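PDB 1J5X: glucosamine-6-phosphate deaminase from Thermotoga maritima, which is a SIS-domain protein built around two parallel beta sheets flanked by helices. Local coordinates for residues K18-T21 with D22-N25; V190-S193 with P194-D198. All blocks are in the same frame, centred on the assembly; numbering follows the deposited sequence.

Contact 1. Residues K18-T21 with D22-N25; sequences KEIT and DQKN
The amide of Gln-23 lies edge-on to the carbonyl oxygen of Ile-20: the acceptor sits in the amide plane, and NE2 reaches O of Ile-20 at 2.8 Å on a lone pair in the carbonyl plane, along an almost straight N-H line of 177°. CG2 of Ile-20 comes within 3.9 Å of the same NE2. A second flat group, the carboxylate of Asp-22, receives the ammonium of Lys-18 at its rim, NZ standing 2.7 Å from OD2 on the syn side, while CE of Lys-18 passes 3.2 Å from that oxygen. Lys-18 gets there with CG anti to its backbone N (chi1 178°) and a bend at chi2 that carries its end forward to the next turn. The two salt-bridged residues are four apart along helix 15-25. N of Asp-22 makes weak bonds to O of Lys-18 and O of Glu-19. The helix is kinked at Gln-23 and Lys-24, whose N atoms bond three residues back, to O of Ile-20 and O of Thr-21; the latter also accepts from N of Asn-25 at 3.0 Å. Beside that junction CG2 of Thr-21 packs 3.3 Å from ND2 of Asn-25, the two side chains running alongside each other. Lys-162 is a second cation on OD2 of Asp-22. Glu-19 turns its carboxylate to the backbone N of Glu-156 and Ala-157. The rotation of the buried Gln-23 amide is fixed jointly by Ser-165 on OE1, Gln-316 on NE2 and O of Ile-20, which holds one N-H. With two ammonium groups on one oxygen, the carboxylate of Asp-22 is probably stabilised as the anion, although the like-charged Glu-26 near OD1 would work against this.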
loop_
_atom_site.group_PDB
_atom_site.type_symbol
_atom_site.label_atom_id
_atom_site.label_comp_id
_atom_site.label_asym_id
_atom_site.label_seq_id
_atom_site.Cartn_x
_atom_site.Cartn_y
_atom_site.Cartn_z
ATOM N N LYS A 18 -13.635 -8.766 7.688
ATOM C CA LYS A 18 -14.185 -7.634 8.436
ATOM C C LYS A 18 -13.317 -6.374 8.306
ATOM O O LYS A 18 -13.808 -5.254 8.078
ATOM C CB LYS A 18 -14.335 -7.965 9.920
ATOM C CG LYS A 18 -14.855 -6.802 10.787
ATOM C CD LYS A 18 -13.776 -5.992 11.460
ATOM C CE LYS A 18 -14.381 -4.923 12.379
ATOM N NZ LYS A 18 -13.384 -3.974 12.920
ATOM N N GLU A 19 -12.019 -6.562 8.488
ATOM C CA GLU A 19 -11.118 -5.433 8.387
ATOM C C GLU A 19 -11.014 -4.921 6.917
ATOM O O GLU A 19 -10.864 -3.747 6.696
ATOM C CB GLU A 19 -9.780 -5.870 8.993
ATOM C CG GLU A 19 -10.040 -6.090 10.521
ATOM C CD GLU A 19 -8.860 -6.594 11.356
ATOM O OE1 GLU A 19 -7.901 -7.112 10.790
ATOM O OE2 GLU A 19 -8.939 -6.471 12.578
ATOM N N ILE A 20 -11.099 -5.765 5.921
ATOM C CA ILE A 20 -11.108 -5.237 4.523
ATOM C C ILE A 20 -12.384 -4.357 4.385
ATOM O O ILE A 20 -12.368 -3.192 3.907
ATOM C CB ILE A 20 -11.180 -6.388 3.505
ATOM C CG1 ILE A 20 -9.911 -7.230 3.617
ATOM C CG2 ILE A 20 -11.377 -5.853 2.083
ATOM C CD1 ILE A 20 -9.899 -8.368 2.590
ATOM N N THR A 21 -13.500 -4.926 4.829
ATOM C CA THR A 21 -14.793 -4.237 4.748
ATOM C C THR A 21 -14.837 -2.932 5.527
ATOM O O THR A 21 -15.604 -2.028 5.186
ATOM C CB THR A 21 -15.935 -5.194 5.208
ATOM O OG1 THR A 21 -15.872 -6.341 4.379
ATOM C CG2 THR A 21 -17.325 -4.532 4.986
ATOM N N ASP A 22 -13.971 -2.802 6.527
ATOM C CA ASP A 22 -13.930 -1.586 7.304
ATOM C C ASP A 22 -13.492 -0.376 6.426
ATOM O O ASP A 22 -13.674 0.754 6.839
ATOM C CB ASP A 22 -12.956 -1.677 8.471
ATOM C CG ASP A 22 -13.524 -2.468 9.672
ATOM O OD1 ASP A 22 -14.777 -2.639 9.712
ATOM O OD2 ASP A 22 -12.707 -2.864 10.563
ATOM N N GLN A 23 -12.899 -0.642 5.272
ATOM C CA GLN A 23 -12.478 0.462 4.413
ATOM C C GLN A 23 -13.750 1.068 3.817
ATOM O O GLN A 23 -13.747 2.171 3.273
ATOM C CB GLN A 23 -11.518 -0.045 3.338
ATOM C CG GLN A 23 -10.122 -0.223 3.944
ATOM C CD GLN A 23 -9.311 -1.292 3.253
ATOM O OE1 GLN A 23 -8.111 -0.928 2.877
ATOM N NE2 GLN A 23 -9.762 -2.454 3.074
ATOM N N LYS A 24 -14.833 0.307 3.886
ATOM C CA LYS A 24 -16.109 0.823 3.425
ATOM C C LYS A 24 -16.882 1.352 4.606
ATOM O O LYS A 24 -17.456 2.437 4.550
ATOM C CB LYS A 24 -16.933 -0.265 2.759
ATOM C CG LYS A 24 -18.449 0.038 2.827
ATOM C CD LYS A 24 -19.189 -0.788 1.814
ATOM C CE LYS A 24 -19.697 -2.066 2.397
ATOM N NZ LYS A 24 -20.729 -2.689 1.475
ATOM N N ASN A 25 -16.914 0.595 5.707
ATOM C CA ASN A 25 -17.713 1.029 6.848
ATOM C C ASN A 25 -17.179 2.016 7.856
ATOM O O ASN A 25 -17.950 2.712 8.511
ATOM C CB ASN A 25 -18.200 -0.210 7.641
ATOM C CG ASN A 25 -19.103 -1.105 6.807
ATOM O OD1 ASN A 25 -19.966 -0.608 6.073
ATOM N ND2 ASN A 25 -18.926 -2.421 6.922
#

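Contact 2. Residues V190-S193 with P194-D198; sequences VGYS and PEFFD
Tyr-192 holds CG opposite its main-chain nitrogen (chi1 -179°), which swings the ring forward along helix 184-205 and lays one face beneath CB of Phe-196; the same choice of chi1 in Phe-196 only sends its own ring onward. This is an i to i+4 aromatic pair on a helix kinked by a proline. The meeting is a CH-pi contact: CB of Phe-196 lies 4.1 Å from the centroid of the Tyr-192 ring, 28° off the ring normal. The rings themselves meet obliquely, planes 42° apart. Glu-195, extended beyond CG, brings OE1 to the tyrosine's edge, 3.6 Å from CE1 of Tyr-192 and near the ring plane. Pro-194 has no N-H to offer the preceding turn; its CD lies 3.9 Å from O of Val-190, four residues back, and 3.5 Å from O of Gly-191. Regular bonding resumes just beyond, where N of Phe-196 meets O of Tyr-192 at 2.9 Å and N of Phe-197 meets O of Ser-193. Phe-196 carries its ring on to Ile-299, Val-301 and helix 313-326, and Phe-197 sends its own between that helix and helix 15-25, so this turn joins both to helix 184-205. The phenol oxygen of Tyr-192 bonds to O of Pro-300 and also takes a bond from a water, which is weakly bonded to OE2 of Glu-195. At the kink a second water bridges the broken turn, donating to O of Gly-191 at 2.9 Å and accepting from N of Glu-195 at 3.1 Å.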
loop_
_atom_site.group_PDB
_atom_site.type_symbol
_atom_site.label_atom_id
_atom_site.label_comp_id
_atom_site.label_asym_id
_atom_site.label_seq_id
_atom_site.Cartn_x
_atom_site.Cartn_y
_atom_site.Cartn_z
ATOM N N VAL A 190 -12.793 9.715 0.169
ATOM C CA VAL A 190 -13.286 8.949 1.327
ATOM C C VAL A 190 -14.791 8.658 1.194
ATOM O O VAL A 190 -15.274 7.537 1.473
ATOM C CB VAL A 190 -12.991 9.754 2.593
ATOM C CG1 VAL A 190 -13.806 9.170 3.799
ATOM C CG2 VAL A 190 -11.470 9.728 2.882
ATOM N N GLY A 191 -15.548 9.657 0.737
ATOM C CA GLY A 191 -16.997 9.492 0.595
ATOM C C GLY A 191 -17.384 8.474 -0.425
ATOM O O GLY A 191 -18.477 7.873 -0.349
ATOM N N TYR A 192 -16.475 8.286 -1.405
ATOM C CA TYR A 192 -16.648 7.351 -2.501
ATOM C C TYR A 192 -16.289 5.886 -2.160
ATOM O O TYR A 192 -16.611 4.957 -2.923
ATOM C CB TYR A 192 -15.760 7.783 -3.739
ATOM C CG TYR A 192 -15.919 6.856 -4.949
ATOM C CD1 TYR A 192 -17.185 6.602 -5.494
ATOM C CD2 TYR A 192 -14.806 6.245 -5.560
ATOM C CE1 TYR A 192 -17.359 5.766 -6.603
ATOM C CE2 TYR A 192 -14.970 5.423 -6.680
ATOM C CZ TYR A 192 -16.238 5.176 -7.203
ATOM O OH TYR A 192 -16.388 4.340 -8.315
ATOM N N SER A 193 -15.627 5.681 -1.031
ATOM C CA SER A 193 -15.129 4.327 -0.699
ATOM C C SER A 193 -16.192 3.210 -0.624
ATOM O O SER A 193 -15.958 2.099 -1.135
ATOM C CB SER A 193 -14.228 4.383 0.564
ATOM O OG SER A 193 -14.980 4.562 1.749
ATOM N N PRO A 194 -17.400 3.497 -0.081
ATOM C CA PRO A 194 -18.376 2.391 -0.039
ATOM C C PRO A 194 -18.766 1.900 -1.429
ATOM O O PRO A 194 -18.767 0.696 -1.729
ATOM C CB PRO A 194 -19.567 3.005 0.729
ATOM C CG PRO A 194 -18.886 4.036 1.680
ATOM C CD PRO A 194 -17.752 4.615 0.848
ATOM N N GLU A 195 -19.108 2.842 -2.320
ATOM C CA GLU A 195 -19.477 2.455 -3.673
ATOM C C GLU A 195 -18.270 1.800 -4.369
ATOM O O GLU A 195 -18.401 0.811 -5.091
ATOM C CB GLU A 195 -19.940 3.697 -4.472
ATOM C CG GLU A 195 -20.137 3.453 -5.977
ATOM C CD GLU A 195 -20.814 4.631 -6.704
ATOM O OE1 GLU A 195 -20.893 5.743 -6.131
ATOM O OE2 GLU A 195 -21.242 4.434 -7.856
ATOM N N PHE A 196 -17.086 2.357 -4.140
ATOM C CA PHE A 196 -15.869 1.804 -4.771
ATOM C C PHE A 196 -15.708 0.341 -4.373
ATOM O O PHE A 196 -15.417 -0.534 -5.209
ATOM C CB PHE A 196 -14.611 2.583 -4.297
ATOM C CG PHE A 196 -13.317 2.068 -4.886
ATOM C CD1 PHE A 196 -13.110 2.064 -6.272
ATOM C CD2 PHE A 196 -12.260 1.620 -4.051
ATOM C CE1 PHE A 196 -11.894 1.636 -6.800
ATOM C CE2 PHE A 196 -11.049 1.190 -4.609
ATOM C CZ PHE A 196 -10.873 1.202 -5.943
ATOM N N PHE A 197 -15.913 0.098 -3.091
ATOM C CA PHE A 197 -15.794 -1.240 -2.518
ATOM C C PHE A 197 -16.825 -2.191 -3.133
ATOM O O PHE A 197 -16.490 -3.280 -3.626
ATOM C CB PHE A 197 -15.958 -1.155 -1.005
ATOM C CG PHE A 197 -15.948 -2.515 -0.318
ATOM C CD1 PHE A 197 -17.112 -3.300 -0.259
ATOM C CD2 PHE A 197 -14.765 -3.029 0.220
ATOM C CE1 PHE A 197 -17.089 -4.597 0.326
ATOM C CE2 PHE A 197 -14.728 -4.309 0.801
ATOM C CZ PHE A 197 -15.881 -5.095 0.857
ATOM N N ASP A 198 -18.092 -1.756 -3.166
ATOM C CA ASP A 198 -19.144 -2.598 -3.716
ATOM C C ASP A 198 -18.936 -2.889 -5.194
ATOM O O ASP A 198 -19.171 -4.000 -5.629
ATOM C CB ASP A 198 -20.551 -1.969 -3.454
ATOM C CG ASP A 198 -20.868 -1.815 -1.956
ATOM O OD1 ASP A 198 -20.289 -2.536 -1.102
ATOM O OD2 ASP A 198 -21.722 -0.970 -1.606
HETATM O O HOH W 1 -19.938 5.769 -1.787
HETATM O O HOH W 2 -18.529 4.893 -9.996
#

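How the contacts relate
Contacts 1 and 2 are short parts, about two turns each, of two different helices, 15-25 and 184-205, with centres about 10 Å apart on the same side of the chain's centre. Both are partly buried and both sit where a helix departs from regular bonding. Their means differ: 18-25 relies on a salt bridge and a side-chain amide, whereas 190-198 has a proline kink, aromatic packing and waters on its exposed side. The helices touch directly. NZ of Lys-24 forms a salt bridge with OD1 of Asp-198 at 2.6 Å, OG of Ser-193 probably bonds O of Gln-23, and the ring of Phe-197 packs against Thr-21.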